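Local coordinates for biofilm-associated surface protein (Staphylococcus aureus, PDB 7C7U) that probably acts at the cell surface as a calcium-binding, cell wall-anchored adhesin that modulates functional amyloid and biofilm formation, at residues S184-L195 against N378-A386; L576-S584 against V595-D603. All blocks are in the same frame, centred on the assembly; numbering follows the deposited sequence.

Contact 1 of 2, residues S184-L195 against N378-A386; sequences SGYFLTKADDDL and NTLGTSTLA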
loop_
_atom_site.group_PDB
_atom_site.type_symbol
_atom_site.label_atom_id
_atom_site.label_comp_id
_atom_site.label_asym_id
_atom_site.label_seq_id
_atom_site.Cartn_x
_atom_site.Cartn_y
_atom_site.Cartn_z
ATOM N N SER A 184 14.134 0.464 9.047
ATOM C CA SER A 184 13.197 0.515 10.168
ATOM C C SER A 184 13.867 -0.134 11.375
ATOM O O SER A 184 15.060 -0.451 11.341
ATOM C CB SER A 184 11.857 -0.149 9.819
ATOM O OG SER A 184 12.000 -1.525 9.452
ATOM N N GLY A 185 13.094 -0.322 12.441
ATOM C CA GLY A 185 13.578 -0.920 13.674
ATOM C C GLY A 185 12.689 -0.554 14.856
ATOM O O GLY A 185 11.546 -0.123 14.693
ATOM N N TYR A 186 13.238 -0.740 16.055
ATOM C CA TYR A 186 12.521 -0.332 17.243
ATOM C C TYR A 186 13.536 -0.007 18.321
ATOM O O TYR A 186 14.636 -0.563 18.327
ATOM C CB TYR A 186 11.532 -1.399 17.732
ATOM C CG TYR A 186 12.120 -2.778 17.974
ATOM C CD1 TYR A 186 12.571 -3.152 19.242
ATOM C CD2 TYR A 186 12.186 -3.716 16.961
ATOM C CE1 TYR A 186 13.088 -4.420 19.471
ATOM C CE2 TYR A 186 12.690 -4.990 17.183
ATOM C CZ TYR A 186 13.150 -5.325 18.446
ATOM O OH TYR A 186 13.665 -6.580 18.680
ATOM N N PHE A 187 13.155 0.914 19.208
ATOM C CA PHE A 187 13.995 1.302 20.337
ATOM C C PHE A 187 14.078 0.167 21.338
ATOM O O PHE A 187 13.087 -0.517 21.607
ATOM C CB PHE A 187 13.426 2.530 21.031
ATOM C CG PHE A 187 13.436 3.763 20.191
ATOM C CD1 PHE A 187 14.582 4.546 20.097
ATOM C CD2 PHE A 187 12.283 4.166 19.519
ATOM C CE1 PHE A 187 14.577 5.703 19.331
ATOM C CE2 PHE A 187 12.272 5.317 18.761
ATOM C CZ PHE A 187 13.426 6.082 18.648
ATOM N N LEU A 188 15.262 -0.034 21.900
ATOM C CA LEU A 188 15.452 -1.084 22.883
ATOM C C LEU A 188 15.085 -0.546 24.259
ATOM O O LEU A 188 15.489 0.564 24.623
ATOM C CB LEU A 188 16.890 -1.601 22.872
ATOM C CG LEU A 188 17.362 -2.205 21.552
ATOM C CD1 LEU A 188 18.764 -2.771 21.639
ATOM C CD2 LEU A 188 16.373 -3.265 21.060
ATOM N N THR A 189 14.283 -1.306 24.990
ATOM C CA THR A 189 13.917 -0.990 26.365
ATOM C C THR A 189 14.322 -2.145 27.260
ATOM O O THR A 189 14.811 -3.181 26.791
ATOM C CB THR A 189 12.409 -0.741 26.517
ATOM O OG1 THR A 189 11.706 -1.986 26.393
ATOM C CG2 THR A 189 11.900 0.271 25.502
ATOM N N LYS A 190 14.037 -1.992 28.562
ATOM C CA LYS A 190 14.267 -3.100 29.477
ATOM C C LYS A 190 13.493 -4.347 29.084
ATOM O O LYS A 190 13.905 -5.449 29.457
ATOM C CB LYS A 190 13.905 -2.691 30.917
ATOM C CG LYS A 190 14.830 -1.617 31.490
ATOM C CD LYS A 190 14.376 -1.129 32.870
ATOM C CE LYS A 190 15.533 -0.417 33.571
ATOM N NZ LYS A 190 15.114 0.247 34.837
ATOM N N ALA A 191 12.402 -4.206 28.307
ATOM C CA ALA A 191 11.655 -5.381 27.867
ATOM C C ALA A 191 12.477 -6.244 26.918
ATOM O O ALA A 191 12.293 -7.465 26.864
ATOM C CB ALA A 191 10.344 -4.949 27.190
ATOM N N ASP A 192 13.398 -5.634 26.183
ATOM C CA ASP A 192 14.232 -6.344 25.212
ATOM C C ASP A 192 15.481 -6.904 25.892
ATOM O O ASP A 192 16.619 -6.624 25.521
ATOM C CB ASP A 192 14.565 -5.399 24.063
ATOM C CG ASP A 192 13.306 -4.813 23.449
ATOM O OD1 ASP A 192 12.520 -5.623 22.950
ATOM O OD2 ASP A 192 13.069 -3.578 23.500
ATOM N N ASP A 193 15.241 -7.761 26.887
ATOM C CA ASP A 193 16.316 -8.081 27.819
ATOM C C ASP A 193 17.408 -8.918 27.165
ATOM O O ASP A 193 18.590 -8.743 27.488
ATOM C CB ASP A 193 15.746 -8.761 29.072
ATOM C CG ASP A 193 14.869 -9.955 28.755
ATOM O OD1 ASP A 193 14.352 -10.045 27.622
ATOM O OD2 ASP A 193 14.667 -10.793 29.661
ATOM N N ASP A 194 17.064 -9.785 26.211
ATOM C CA ASP A 194 18.119 -10.574 25.583
ATOM C C ASP A 194 19.022 -9.701 24.708
ATOM O O ASP A 194 20.257 -9.827 24.760
ATOM C CB ASP A 194 17.527 -11.753 24.809
ATOM C CG ASP A 194 16.563 -11.343 23.693
ATOM O OD1 ASP A 194 15.938 -10.251 23.709
ATOM O OD2 ASP A 194 16.427 -12.175 22.790
ATOM N N LEU A 195 18.431 -8.779 23.948
ATOM C CA LEU A 195 19.219 -7.875 23.114
ATOM C C LEU A 195 20.028 -6.887 23.958
ATOM O O LEU A 195 21.135 -6.501 23.572
ATOM C CB LEU A 195 18.307 -7.139 22.133
ATOM C CG LEU A 195 17.519 -8.016 21.139
ATOM C CD1 LEU A 195 16.794 -7.171 20.074
ATOM C CD2 LEU A 195 18.396 -9.052 20.448
ATOM N N ASN A 378 28.325 -3.534 17.091
ATOM C CA ASN A 378 27.545 -2.762 16.131
ATOM C C ASN A 378 26.978 -3.611 15.000
ATOM O O ASN A 378 26.703 -3.096 13.915
ATOM C CB ASN A 378 28.384 -1.581 15.586
ATOM C CG ASN A 378 28.669 -0.546 16.669
ATOM O OD1 ASN A 378 27.857 -0.376 17.558
ATOM N ND2 ASN A 378 29.813 0.126 16.606
ATOM N N THR A 379 26.765 -4.908 15.223
ATOM C CA THR A 379 26.160 -5.728 14.187
ATOM C C THR A 379 24.704 -6.079 14.495
ATOM O O THR A 379 24.105 -6.855 13.754
ATOM C CB THR A 379 26.959 -7.013 13.940
ATOM O OG1 THR A 379 26.889 -7.860 15.092
ATOM C CG2 THR A 379 28.450 -6.699 13.613
ATOM N N LEU A 380 24.118 -5.507 15.542
ATOM C CA LEU A 380 22.724 -5.790 15.898
ATOM C C LEU A 380 21.822 -4.821 15.146
ATOM O O LEU A 380 21.924 -3.596 15.327
ATOM C CB LEU A 380 22.498 -5.666 17.406
ATOM C CG LEU A 380 21.030 -5.665 17.880
ATOM C CD1 LEU A 380 20.352 -6.940 17.477
ATOM C CD2 LEU A 380 20.911 -5.441 19.386
ATOM N N GLY A 381 20.934 -5.369 14.321
ATOM C CA GLY A 381 19.984 -4.565 13.576
ATOM C C GLY A 381 18.572 -5.070 13.819
ATOM O O GLY A 381 18.325 -6.270 13.866
ATOM N N THR A 382 17.667 -4.150 13.992
ATOM C CA THR A 382 16.273 -4.530 14.151
ATOM C C THR A 382 15.522 -4.055 12.931
ATOM O O THR A 382 16.054 -3.313 12.110
ATOM C CB THR A 382 15.662 -3.927 15.416
ATOM O OG1 THR A 382 15.792 -2.495 15.372
ATOM C CG2 THR A 382 16.348 -4.484 16.673
ATOM N N SER A 383 14.269 -4.503 12.812
ATOM C CA SER A 383 13.422 -4.034 11.719
ATOM C C SER A 383 11.976 -4.195 12.152
ATOM O O SER A 383 11.669 -4.958 13.082
ATOM C CB SER A 383 13.676 -4.785 10.408
ATOM O OG SER A 383 13.640 -6.187 10.600
ATOM N N THR A 384 11.104 -3.461 11.460
ATOM C CA THR A 384 9.659 -3.478 11.666
ATOM C C THR A 384 8.972 -3.648 10.316
ATOM O O THR A 384 9.252 -2.892 9.385
ATOM C CB THR A 384 9.162 -2.175 12.322
ATOM O OG1 THR A 384 9.616 -2.083 13.675
ATOM C CG2 THR A 384 7.613 -2.148 12.372
ATOM N N LEU A 385 8.063 -4.626 10.217
ATOM C CA LEU A 385 7.151 -4.741 9.066
ATOM C C LEU A 385 5.791 -4.194 9.497
ATOM O O LEU A 385 5.137 -4.766 10.374
ATOM C CB LEU A 385 7.048 -6.187 8.574
ATOM C CG LEU A 385 5.947 -6.467 7.500
ATOM C CD1 LEU A 385 6.378 -5.886 6.174
ATOM C CD2 LEU A 385 5.700 -7.947 7.410
ATOM N N ALA A 386 5.410 -3.038 8.940
ATOM C CA ALA A 386 4.191 -2.314 9.310
ATOM C C ALA A 386 3.113 -2.636 8.268
ATOM O O ALA A 386 3.023 -1.995 7.223
ATOM C CB ALA A 386 4.454 -0.814 9.381
HETATM O O HOH W 1 11.123 -1.880 7.181
#

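Contact 2 of 2, residues L576-S584 against V595-D603; sequences LEAGTVLTS and VSDQITVTD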
loop_
_atom_site.group_PDB
_atom_site.type_symbol
_atom_site.label_atom_id
_atom_site.label_comp_id
_atom_site.label_asym_id
_atom_site.label_seq_id
_atom_site.Cartn_x
_atom_site.Cartn_y
_atom_site.Cartn_z
ATOM N N LEU A 576 -23.621 21.102 -15.195
ATOM C CA LEU A 576 -24.584 21.116 -14.105
ATOM C C LEU A 576 -23.878 21.061 -12.762
ATOM O O LEU A 576 -22.801 20.480 -12.626
ATOM C CB LEU A 576 -25.562 19.941 -14.220
ATOM C CG LEU A 576 -26.393 19.831 -15.500
ATOM C CD1 LEU A 576 -26.953 18.420 -15.658
ATOM C CD2 LEU A 576 -27.510 20.865 -15.505
ATOM N N GLU A 577 -24.518 21.657 -11.760
ATOM C CA GLU A 577 -23.964 21.664 -10.418
ATOM C C GLU A 577 -24.052 20.273 -9.810
ATOM O O GLU A 577 -25.054 19.570 -9.973
ATOM C CB GLU A 577 -24.713 22.669 -9.544
ATOM C CG GLU A 577 -24.271 22.685 -8.090
ATOM C CD GLU A 577 -25.190 23.513 -7.215
ATOM O OE1 GLU A 577 -24.948 23.572 -5.990
ATOM O OE2 GLU A 577 -26.152 24.102 -7.752
ATOM N N ALA A 578 -22.980 19.867 -9.130
ATOM C CA ALA A 578 -22.980 18.590 -8.432
ATOM C C ALA A 578 -24.152 18.527 -7.463
ATOM O O ALA A 578 -24.365 19.443 -6.664
ATOM C CB ALA A 578 -21.659 18.386 -7.689
ATOM N N GLY A 579 -24.929 17.451 -7.553
ATOM C CA GLY A 579 -26.075 17.237 -6.704
ATOM C C GLY A 579 -27.406 17.399 -7.404
ATOM O O GLY A 579 -28.430 16.957 -6.863
ATOM N N THR A 580 -27.428 18.017 -8.583
ATOM C CA THR A 580 -28.675 18.122 -9.328
ATOM C C THR A 580 -29.122 16.740 -9.793
ATOM O O THR A 580 -28.311 15.918 -10.228
ATOM C CB THR A 580 -28.524 19.070 -10.524
ATOM O OG1 THR A 580 -27.269 18.843 -11.176
ATOM C CG2 THR A 580 -28.606 20.524 -10.075
ATOM N N VAL A 581 -30.419 16.481 -9.678
ATOM C CA VAL A 581 -30.990 15.172 -9.969
ATOM C C VAL A 581 -31.665 15.228 -11.332
ATOM O O VAL A 581 -32.377 16.192 -11.642
ATOM C CB VAL A 581 -31.976 14.736 -8.875
ATOM C CG1 VAL A 581 -32.630 13.419 -9.251
ATOM C CG2 VAL A 581 -31.249 14.617 -7.539
ATOM N N LEU A 582 -31.427 14.202 -12.147
ATOM C CA LEU A 582 -31.893 14.137 -13.523
ATOM C C LEU A 582 -32.833 12.956 -13.713
ATOM O O LEU A 582 -32.580 11.860 -13.203
ATOM C CB LEU A 582 -30.711 14.010 -14.483
ATOM C CG LEU A 582 -29.714 15.165 -14.464
ATOM C CD1 LEU A 582 -28.566 14.905 -15.431
ATOM C CD2 LEU A 582 -30.432 16.451 -14.811
ATOM N N THR A 583 -33.926 13.183 -14.439
ATOM C CA THR A 583 -34.791 12.110 -14.907
ATOM C C THR A 583 -35.081 12.336 -16.385
ATOM O O THR A 583 -34.767 13.388 -16.949
ATOM C CB THR A 583 -36.110 12.029 -14.122
ATOM O OG1 THR A 583 -36.827 13.264 -14.244
ATOM C CG2 THR A 583 -35.844 11.736 -12.643
ATOM N N SER A 584 -35.689 11.335 -17.018
ATOM C CA SER A 584 -36.023 11.468 -18.426
ATOM C C SER A 584 -37.248 10.625 -18.746
ATOM O O SER A 584 -37.561 9.652 -18.054
ATOM C CB SER A 584 -34.847 11.058 -19.322
ATOM O OG SER A 584 -34.404 9.746 -19.012
ATOM N N VAL A 595 -40.909 7.190 -16.340
ATOM C CA VAL A 595 -39.728 7.980 -16.022
ATOM C C VAL A 595 -38.523 7.061 -15.860
ATOM O O VAL A 595 -38.630 5.946 -15.331
ATOM C CB VAL A 595 -39.974 8.824 -14.756
ATOM C CG1 VAL A 595 -40.047 7.946 -13.511
ATOM C CG2 VAL A 595 -38.901 9.893 -14.605
ATOM N N SER A 596 -37.368 7.520 -16.326
ATOM C CA SER A 596 -36.138 6.771 -16.120
ATOM C C SER A 596 -35.736 6.792 -14.646
ATOM O O SER A 596 -36.225 7.597 -13.846
ATOM C CB SER A 596 -35.011 7.349 -16.973
ATOM O OG SER A 596 -34.632 8.638 -16.517
ATOM N N ASP A 597 -34.836 5.881 -14.291
ATOM C CA ASP A 597 -34.152 5.979 -13.010
ATOM C C ASP A 597 -33.457 7.331 -12.906
ATOM O O ASP A 597 -32.908 7.848 -13.889
ATOM C CB ASP A 597 -33.137 4.845 -12.864
ATOM C CG ASP A 597 -33.795 3.482 -12.769
ATOM O OD1 ASP A 597 -34.903 3.394 -12.198
ATOM O OD2 ASP A 597 -33.200 2.496 -13.256
ATOM N N GLN A 598 -33.494 7.916 -11.714
ATOM C CA GLN A 598 -32.869 9.216 -11.522
ATOM C C GLN A 598 -31.346 9.090 -11.541
ATOM O O GLN A 598 -30.779 8.047 -11.206
ATOM C CB GLN A 598 -33.330 9.846 -10.209
ATOM C CG GLN A 598 -32.685 9.256 -8.955
ATOM C CD GLN A 598 -32.950 10.100 -7.713
ATOM O OE1 GLN A 598 -34.089 10.499 -7.451
ATOM N NE2 GLN A 598 -31.894 10.386 -6.954
ATOM N N ILE A 599 -30.691 10.169 -11.964
ATOM C CA ILE A 599 -29.238 10.263 -12.017
ATOM C C ILE A 599 -28.831 11.560 -11.331
ATOM O O ILE A 599 -29.374 12.627 -11.643
ATOM C CB ILE A 599 -28.710 10.226 -13.464
ATOM C CG1 ILE A 599 -28.960 8.854 -14.085
ATOM C CG2 ILE A 599 -27.231 10.547 -13.511
ATOM C CD1 ILE A 599 -28.252 7.726 -13.353
ATOM N N THR A 600 -27.889 11.470 -10.397
ATOM C CA THR A 600 -27.403 12.636 -9.668
ATOM C C THR A 600 -26.056 13.070 -10.229
ATOM O O THR A 600 -25.149 12.248 -10.386
ATOM C CB THR A 600 -27.285 12.345 -8.171
ATOM O OG1 THR A 600 -28.551 11.905 -7.667
ATOM C CG2 THR A 600 -26.859 13.598 -7.423
ATOM N N VAL A 601 -25.932 14.361 -10.535
ATOM C CA VAL A 601 -24.667 14.882 -11.027
ATOM C C VAL A 601 -23.643 14.827 -9.902
ATOM O O VAL A 601 -23.934 15.188 -8.754
ATOM C CB VAL A 601 -24.841 16.309 -11.569
ATOM C CG1 VAL A 601 -23.526 16.830 -12.144
ATOM C CG2 VAL A 601 -25.948 16.340 -12.625
ATOM N N THR A 602 -22.446 14.355 -10.220
ATOM C CA THR A 602 -21.408 14.157 -9.222
ATOM C C THR A 602 -20.290 15.172 -9.396
ATOM O O THR A 602 -20.246 15.943 -10.358
ATOM C CB THR A 602 -20.840 12.735 -9.294
ATOM O OG1 THR A 602 -20.217 12.539 -10.571
ATOM C CG2 THR A 602 -21.941 11.701 -9.075
ATOM N N ASP A 603 -19.379 15.155 -8.430
ATOM C CA ASP A 603 -18.225 16.038 -8.438
ATOM C C ASP A 603 -17.158 15.442 -9.350
ATOM O O ASP A 603 -16.717 14.307 -9.135
ATOM C CB ASP A 603 -17.705 16.223 -7.013
ATOM C CG ASP A 603 -16.555 17.199 -6.933
ATOM O OD1 ASP A 603 -16.803 18.425 -6.961
ATOM O OD2 ASP A 603 -15.400 16.737 -6.844
#

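Contact 1 of 2, residues S184-L195 against N378-A386
Strand 184-187 crosses strand 381-386 at 109°, and the axes pass 3.7 Å apart, near where G185 and S383 meet. The crossing is too steep for sheet pairing, so side-chain hydroxyls join the two backbones. T384 N gives a nearly straight bond (173°) to S184 OG, 2.9 Å long. T384 OG1 donates to G185 O, 2.9 Å away. It comes from above the carbonyl plane, not along a lone pair. The same hydroxyl is also hydrogen-bonded to ND2 of N164, a calcium ligand. Y186 N donates to T382 OG1 at 3.2 Å. With OG1 of T382 set between its own N and carbonyl carbon (chi1 57°), CG2 is turned over one face of the Y186 ring. This is a CH-pi contact, 4.0 Å from CG2 of T382 to the Y186 ring centroid, offset toward the rim. S383 O and T384 OG1 lie at the ring edge. Further along, L380 CD2 meets L188 CD1 tip to tip at 4.1 Å, while L195 crosses L380 at about a right angle. The arrangement is a near-orthogonal packing of strands from two different beta sheets, close to the calcium site of D77, N161, K162 and N164.

Contact 2 of 2, residues L576-S584 against V595-D603
L582 N donates to I599 O at 2.6 Å, tilted 19° from the carbonyl plane. I599 N returns a bond to L582 O, in the carbonyl plane, so the two residues form an antiparallel hydrogen-bonded pair. Beside them V581 and T600 form a non-hydrogen-bonded one. The Q598 amide lies against V581 CG1. Before V581 the chain makes a type II turn, E577-T580, in which G579 has a positive phi (108°). E577 O accepts two bonds from T580. The hydroxyl OG1 of T580 reaches E577 O at 2.6 Å, and the backbone N of T580 makes the second, longer bond. From this turn G579 N donates to V601 O at 2.7 Å, and V601 N returns a nearly straight bond to T580 O. V601 packs into the turn. Its CG1 is anti to the backbone N (chi1 -177°), which leaves CG2 beside T580 OG1 and T580 O. CG2 of V601 also meets L576 CD1 at 3.8 Å, with the two side chains at about a right angle, and L582 CD1 at 4.1 Å. At the far end S584 OG and S596 OG share a hydrogen bond of 2.7 Å, and S596 N donates to S584 O. The contact belongs to the beta hairpin of strands 581-588 and 591-600. Strand 591-600 is outermost in its four-stranded antiparallel sheet, and strand 581-588 lies between it and strand 545-550. I526 of strand 525-526 touches L582, S584, S596 and I599, while L556 of strand 555-560 touches L576 and L582.

Overall arrangement
The two contacts lie on opposite sides of the chain's centre, with centres about 57 Å apart and nearest atoms about 30 Å apart. They share no strand or helix. Contact 1 is buried and joins segments 183 residues apart in sequence. Contact 2 is partly buried and local, between the two strands of one hairpin. The chemistry differs accordingly. In contact 1 the steep crossing puts a hydroxyl in each hydrogen bond between the segments. In contact 2 the antiparallel run lets backbone groups do most of the bonding, with one serine pair added. Apolar contact centres on L380 in contact 1 and on V601 in contact 2.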